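Side-chain contacts in polyketide synthase (Lyngbya majuscula 19L, PDB 3QIT), which probably releases the curacin A chain by thioester hydrolysis, followed by decarboxylation with sulfate loss to give the terminal alkene, through its thioesterase domain: residues B[151-156]-B[202-207]; B[164-169]-B[184-189]. All blocks are in the same frame, centred on the assembly; numbering follows the deposited sequence. Where two conformers were deposited one is given.

Contact 1 of 2, residues B[151-156]-B[202-207]; sequences LSSTPQ and DAIIRT
Pro155 and Ala203 mark the closest approach of the two backbones, 6.1 Å between their CA atoms, where an irregular chain after helix 140-151 passes a short turn whose residues 203-205 have helical backbone angles. No hydrogen bond joins the two segments; apolar side chains and two backbone carbonyl oxygens make the contact. The pyrrolidine ring of Pro155 meets the end of Ile204: CD of Pro155 lies 3.6 Å from CD1 of Ile204, with CG of the ring only slightly farther, the two side chains crossing at a slant. Ile204 reaches the ring because its CG1 branch stands opposite the backbone N (chi1 -157°), and CD1 then bends off that branch toward the proline. The same methyl lies 3.9 Å from the carbonyl O of Ser153, so the loop backbone flanks it next to the proline ring. Ala203 points its CB at the loop and sits 3.5 Å from the carbonyl O of Pro155. Both segments belong to the insertion between strands 120-126 and 234-239, where alpha/beta hydrolases and thioesterases usually carry their lid, probably its role here too. The turn is set by Asp202: its OD1 accepts from the backbone N of Ile204 (3.2 Å, N-H...O 168°), an Asx turn in which the donor arrives from above the carboxylate plane, and OD2 is held by Tyr76 OH. A backbone bond from Ile205 N to Asp202 O, 3.0 Å, closes a reverse turn over the same residues. On the loop side, Gln156 folds back so that NE2 gives a bond of 2.8 Å to Thr154 O, well above that carbonyl's plane. Tyr150 spans both partners, its side chain packing on Pro155 and its OH bonding to Ile204 O, while its own carbonyl O is bonded to Ser153 OG.

Contact 2 of 2, residues B[164-169]-B[184-189]; sequences ATAASR and ILAQRI
Ala166 and Ala167 pack against Ala186 where helices 163-173 and 179-188 come close. Apolar contact carries the interface: Ala186 points its CB at the other helix, 3.9 Å from CB of Ala167 and 4.1 Å from CB of Ala166. The methyl also reaches past these side chains to the backbone, lying 3.6 Å from Ala167 N. With only methyl groups between them, the chains approach to 5.1 Å between the CA atoms of Ala167 and Ala186. Val163 and Leu170 touch Ala186 as well, so it enters a diamond of four residues spaced i, i+3, i+4 and i+7 on helix 163-173, a single knob-into-hole fit between two helices of the probable lid of this alpha/beta hydrolase fold. Trp199, on strand 196-199, packs against Ala166. Polar bonds act within or around the segments rather than across them. Helix 179-188 ends with weak backbone bonds, among them Ile189 N to Ala186 O at 3.1 Å, and Thr190 OG1 bonds to the same carbonyl O. Beside this end the buried guanidinium of Arg188 forms salt bridges to Asp60 and Glu6 and a hydrogen bond to Gln38, tying the helix to the main body of the domain.

In the fold
Along the chain the order is 151-156, 164-169, 184-189 and 202-207, so the two helical segments of contact 2 fall between the loop segments that contact 1 brings together. The hairpin of strands 190-193 and 196-199 leads on to 202-207. The two centres are 20 Å apart and the nearest atoms about 6 Å, without touching. Both contacts lie within the insertion between strands 120-126 and 234-239 of the central sheet. Contact 1 joins the loop after helix 140-151 to the chain beyond the hairpin, bringing the two ends of this part of the probable lid together, while contact 2 packs neighbouring helices within it; at the helix end Leu151 packs on Leu79 of the second subunit.

Contact 1 of 2, residues B[151-156]-B[202-207]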
loop_
_atom_site.group_PDB
_atom_site.type_symbol
_atom_site.label_atom_id
_atom_site.label_comp_id
_atom_site.label_asym_id
_atom_site.label_seq_id
_atom_site.Cartn_x
_atom_site.Cartn_y
_atom_site.Cartn_z
ATOM N N LEU B 151 5.641 -11.436 -0.058
ATOM C CA LEU B 151 4.987 -10.822 1.112
ATOM C C LEU B 151 4.817 -11.796 2.286
ATOM O O LEU B 151 4.800 -11.373 3.459
ATOM C CB LEU B 151 3.611 -10.266 0.728
ATOM C CG LEU B 151 3.442 -9.106 -0.262
ATOM C CD1 LEU B 151 1.982 -9.020 -0.653
ATOM C CD2 LEU B 151 3.898 -7.779 0.301
ATOM N N SER B 152 4.706 -13.092 1.981
ATOM C CA SER B 152 4.482 -14.069 3.036
ATOM C C SER B 152 5.756 -14.820 3.368
ATOM O O SER B 152 5.753 -15.720 4.212
ATOM C CB SER B 152 3.346 -15.033 2.674
ATOM O OG SER B 152 3.602 -15.687 1.457
ATOM N N SER B 153 6.851 -14.443 2.713
ATOM C CA SER B 153 8.138 -15.019 3.048
ATOM C C SER B 153 8.671 -14.286 4.271
ATOM O O SER B 153 8.206 -13.201 4.639
ATOM C CB SER B 153 9.120 -14.985 1.865
ATOM O OG SER B 153 9.625 -13.679 1.625
ATOM N N THR B 154 9.622 -14.894 4.936
ATOM C CA THR B 154 10.159 -14.245 6.119
ATOM C C THR B 154 11.667 -14.231 5.938
ATOM O O THR B 154 12.382 -14.991 6.605
ATOM C CB THR B 154 9.729 -15.004 7.393
ATOM O OG1 THR B 154 9.947 -16.404 7.191
ATOM C CG2 THR B 154 8.253 -14.774 7.697
ATOM N N PRO B 155 12.164 -13.403 4.985
ATOM C CA PRO B 155 13.607 -13.391 4.715
ATOM C C PRO B 155 14.405 -12.993 5.962
ATOM O O PRO B 155 13.980 -12.125 6.752
ATOM C CB PRO B 155 13.760 -12.360 3.578
ATOM C CG PRO B 155 12.553 -11.488 3.694
ATOM C CD PRO B 155 11.447 -12.384 4.195
ATOM N N GLN B 156 15.513 -13.697 6.177
ATOM C CA GLN B 156 16.383 -13.444 7.313
ATOM C C GLN B 156 17.638 -12.739 6.841
ATOM O O GLN B 156 18.160 -13.024 5.766
ATOM C CB GLN B 156 16.771 -14.758 8.006
ATOM C CG GLN B 156 15.612 -15.486 8.683
ATOM C CD GLN B 156 14.729 -14.574 9.523
ATOM O OE1 GLN B 156 15.186 -13.955 10.489
ATOM N NE2 GLN B 156 13.452 -14.493 9.160
ATOM N N ASP B 202 14.617 -3.436 8.057
ATOM C CA ASP B 202 13.653 -4.535 7.840
ATOM C C ASP B 202 14.046 -5.366 6.629
ATOM O O ASP B 202 13.959 -4.880 5.510
ATOM C CB ASP B 202 12.247 -3.953 7.617
ATOM C CG ASP B 202 11.151 -5.001 7.732
ATOM O OD1 ASP B 202 11.437 -6.207 7.516
ATOM O OD2 ASP B 202 9.994 -4.617 8.035
ATOM N N ALA B 203 14.413 -6.634 6.844
ATOM C CA ALA B 203 14.875 -7.492 5.731
ATOM C C ALA B 203 13.916 -7.603 4.546
ATOM O O ALA B 203 14.346 -7.915 3.426
ATOM C CB ALA B 203 15.214 -8.902 6.256
ATOM N N ILE B 204 12.629 -7.373 4.775
ATOM C CA ILE B 204 11.660 -7.493 3.668
ATOM C C ILE B 204 11.873 -6.431 2.574
ATOM O O ILE B 204 11.488 -6.644 1.422
ATOM C CB ILE B 204 10.202 -7.482 4.195
ATOM C CG1 ILE B 204 9.257 -8.163 3.193
ATOM C CG2 ILE B 204 9.746 -6.071 4.546
ATOM C CD1 ILE B 204 9.259 -9.693 3.284
ATOM N N ILE B 205 12.527 -5.315 2.914
ATOM C CA ILE B 205 12.662 -4.181 2.012
ATOM C C ILE B 205 13.591 -4.468 0.839
ATOM O O ILE B 205 13.453 -3.884 -0.233
ATOM C CB ILE B 205 13.142 -2.925 2.775
ATOM C CG1 ILE B 205 12.109 -2.534 3.828
ATOM C CG2 ILE B 205 13.350 -1.760 1.820
ATOM C CD1 ILE B 205 12.532 -1.419 4.688
ATOM N N ARG B 206 14.563 -5.337 1.069
ATOM C CA ARG B 206 15.485 -5.688 -0.009
ATOM C C ARG B 206 14.758 -6.540 -1.064
ATOM O O ARG B 206 14.684 -7.760 -0.931
ATOM C CB ARG B 206 16.696 -6.431 0.547
ATOM C CG ARG B 206 17.783 -6.611 -0.485
ATOM C CD ARG B 206 19.111 -6.860 0.173
ATOM N NE ARG B 206 20.170 -6.216 -0.594
ATOM C CZ ARG B 206 21.345 -5.862 -0.089
ATOM N NH1 ARG B 206 22.250 -5.276 -0.867
ATOM N NH2 ARG B 206 21.606 -6.087 1.192
ATOM N N THR B 207 14.211 -5.888 -2.090
ATOM C CA THR B 207 13.431 -6.579 -3.127
ATOM C C THR B 207 12.910 -5.637 -4.220
ATOM O O THR B 207 12.362 -4.565 -3.941
ATOM C CB THR B 207 12.248 -7.373 -2.508
ATOM O OG1 THR B 207 11.643 -8.218 -3.498
ATOM C CG2 THR B 207 11.211 -6.426 -1.916
#

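Contact 2 of 2, residues B[164-169]-B[184-189]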
loop_
_atom_site.group_PDB
_atom_site.type_symbol
_atom_site.label_atom_id
_atom_site.label_comp_id
_atom_site.label_asym_id
_atom_site.label_seq_id
_atom_site.Cartn_x
_atom_site.Cartn_y
_atom_site.Cartn_z
ATOM N N ALA B 164 32.470 -4.587 12.596
ATOM C CA ALA B 164 33.538 -4.295 11.626
ATOM C C ALA B 164 33.279 -4.997 10.277
ATOM O O ALA B 164 33.572 -4.447 9.225
ATOM C CB ALA B 164 34.889 -4.733 12.175
ATOM N N THR B 165 32.755 -6.215 10.333
ATOM C CA THR B 165 32.431 -6.975 9.115
ATOM C C THR B 165 31.266 -6.322 8.356
ATOM O O THR B 165 31.309 -6.205 7.133
ATOM C CB THR B 165 32.170 -8.453 9.442
ATOM O OG1 THR B 165 33.358 -9.020 10.024
ATOM C CG2 THR B 165 31.790 -9.236 8.182
ATOM N N ALA B 166 30.264 -5.826 9.095
ATOM C CA ALA B 166 29.144 -5.122 8.478
ATOM C C ALA B 166 29.657 -3.847 7.856
ATOM O O ALA B 166 29.260 -3.492 6.737
ATOM C CB ALA B 166 28.054 -4.791 9.511
ATOM N N ALA B 167 30.533 -3.139 8.575
ATOM C CA ALA B 167 31.102 -1.906 8.014
ATOM C C ALA B 167 31.886 -2.182 6.740
ATOM O O ALA B 167 31.814 -1.396 5.809
ATOM C CB ALA B 167 32.001 -1.209 9.035
ATOM N N SER B 168 32.636 -3.281 6.706
ATOM C CA SER B 168 33.396 -3.650 5.506
ATOM C C SER B 168 32.466 -3.837 4.307
ATOM O O SER B 168 32.786 -3.425 3.177
ATOM C CB SER B 168 34.200 -4.929 5.755
ATOM O OG SER B 168 35.173 -4.719 6.762
ATOM N N ARG B 169 31.318 -4.470 4.550
ATOM C CA ARG B 169 30.328 -4.642 3.505
ATOM C C ARG B 169 29.807 -3.291 3.006
ATOM O O ARG B 169 29.616 -3.113 1.811
ATOM C CB ARG B 169 29.164 -5.530 3.967
ATOM C CG ARG B 169 28.175 -5.796 2.835
ATOM C CD ARG B 169 27.324 -7.009 3.097
ATOM N NE ARG B 169 28.078 -8.245 2.895
ATOM C CZ ARG B 169 27.522 -9.452 2.889
ATOM N NH1 ARG B 169 26.214 -9.573 3.059
ATOM N NH2 ARG B 169 28.269 -10.536 2.720
ATOM N N ILE B 184 30.651 4.118 11.639
ATOM C CA ILE B 184 29.560 4.898 12.207
ATOM C C ILE B 184 28.161 4.451 11.659
ATOM O O ILE B 184 27.173 4.289 12.419
ATOM C CB ILE B 184 29.886 6.410 11.963
ATOM C CG1 ILE B 184 30.965 6.842 12.980
ATOM C CG2 ILE B 184 28.645 7.287 12.031
ATOM C CD1 ILE B 184 31.691 8.135 12.625
ATOM N N LEU B 185 28.098 4.230 10.356
ATOM C CA LEU B 185 26.849 3.790 9.696
ATOM C C LEU B 185 26.445 2.391 10.172
ATOM O O LEU B 185 25.324 2.185 10.599
ATOM C CB LEU B 185 27.042 3.797 8.194
ATOM C CG LEU B 185 27.117 5.205 7.590
ATOM C CD1 LEU B 185 27.688 5.112 6.169
ATOM C CD2 LEU B 185 25.758 5.847 7.587
ATOM N N ALA B 186 27.406 1.464 10.174
ATOM C CA ALA B 186 27.125 0.073 10.601
ATOM C C ALA B 186 26.707 -0.017 12.072
ATOM O O ALA B 186 25.826 -0.795 12.422
ATOM C CB ALA B 186 28.343 -0.832 10.328
ATOM N N GLN B 187 27.395 0.742 12.937
ATOM C CA GLN B 187 27.060 0.911 14.344
ATOM C C GLN B 187 25.590 1.232 14.547
ATOM O O GLN B 187 24.933 0.644 15.405
ATOM C CB GLN B 187 27.947 2.070 14.874
ATOM C CG GLN B 187 27.816 2.533 16.311
ATOM C CD GLN B 187 28.881 3.625 16.630
ATOM O OE1 GLN B 187 28.820 4.738 16.112
ATOM N NE2 GLN B 187 29.847 3.290 17.469
ATOM N N ARG B 188 25.054 2.107 13.705
ATOM C CA ARG B 188 23.680 2.541 13.866
ATOM C C ARG B 188 22.658 1.474 13.438
ATOM O O ARG B 188 21.564 1.392 13.996
ATOM C CB ARG B 188 23.444 3.861 13.122
ATOM C CG ARG B 188 22.087 4.471 13.417
ATOM C CD ARG B 188 22.081 5.956 13.116
ATOM N NE ARG B 188 20.790 6.564 13.455
ATOM C CZ ARG B 188 19.754 6.715 12.623
ATOM N NH1 ARG B 188 19.824 6.275 11.375
ATOM N NH2 ARG B 188 18.636 7.310 13.057
ATOM N N ILE B 189 23.035 0.661 12.456
ATOM C CA ILE B 189 22.084 -0.270 11.843
ATOM C C ILE B 189 22.456 -1.730 12.003
ATOM O O ILE B 189 22.112 -2.550 11.165
ATOM C CB ILE B 189 21.792 0.060 10.366
ATOM C CG1 ILE B 189 23.081 0.116 9.509
ATOM C CG2 ILE B 189 20.935 1.365 10.288
ATOM C CD1 ILE B 189 22.771 0.045 7.979
#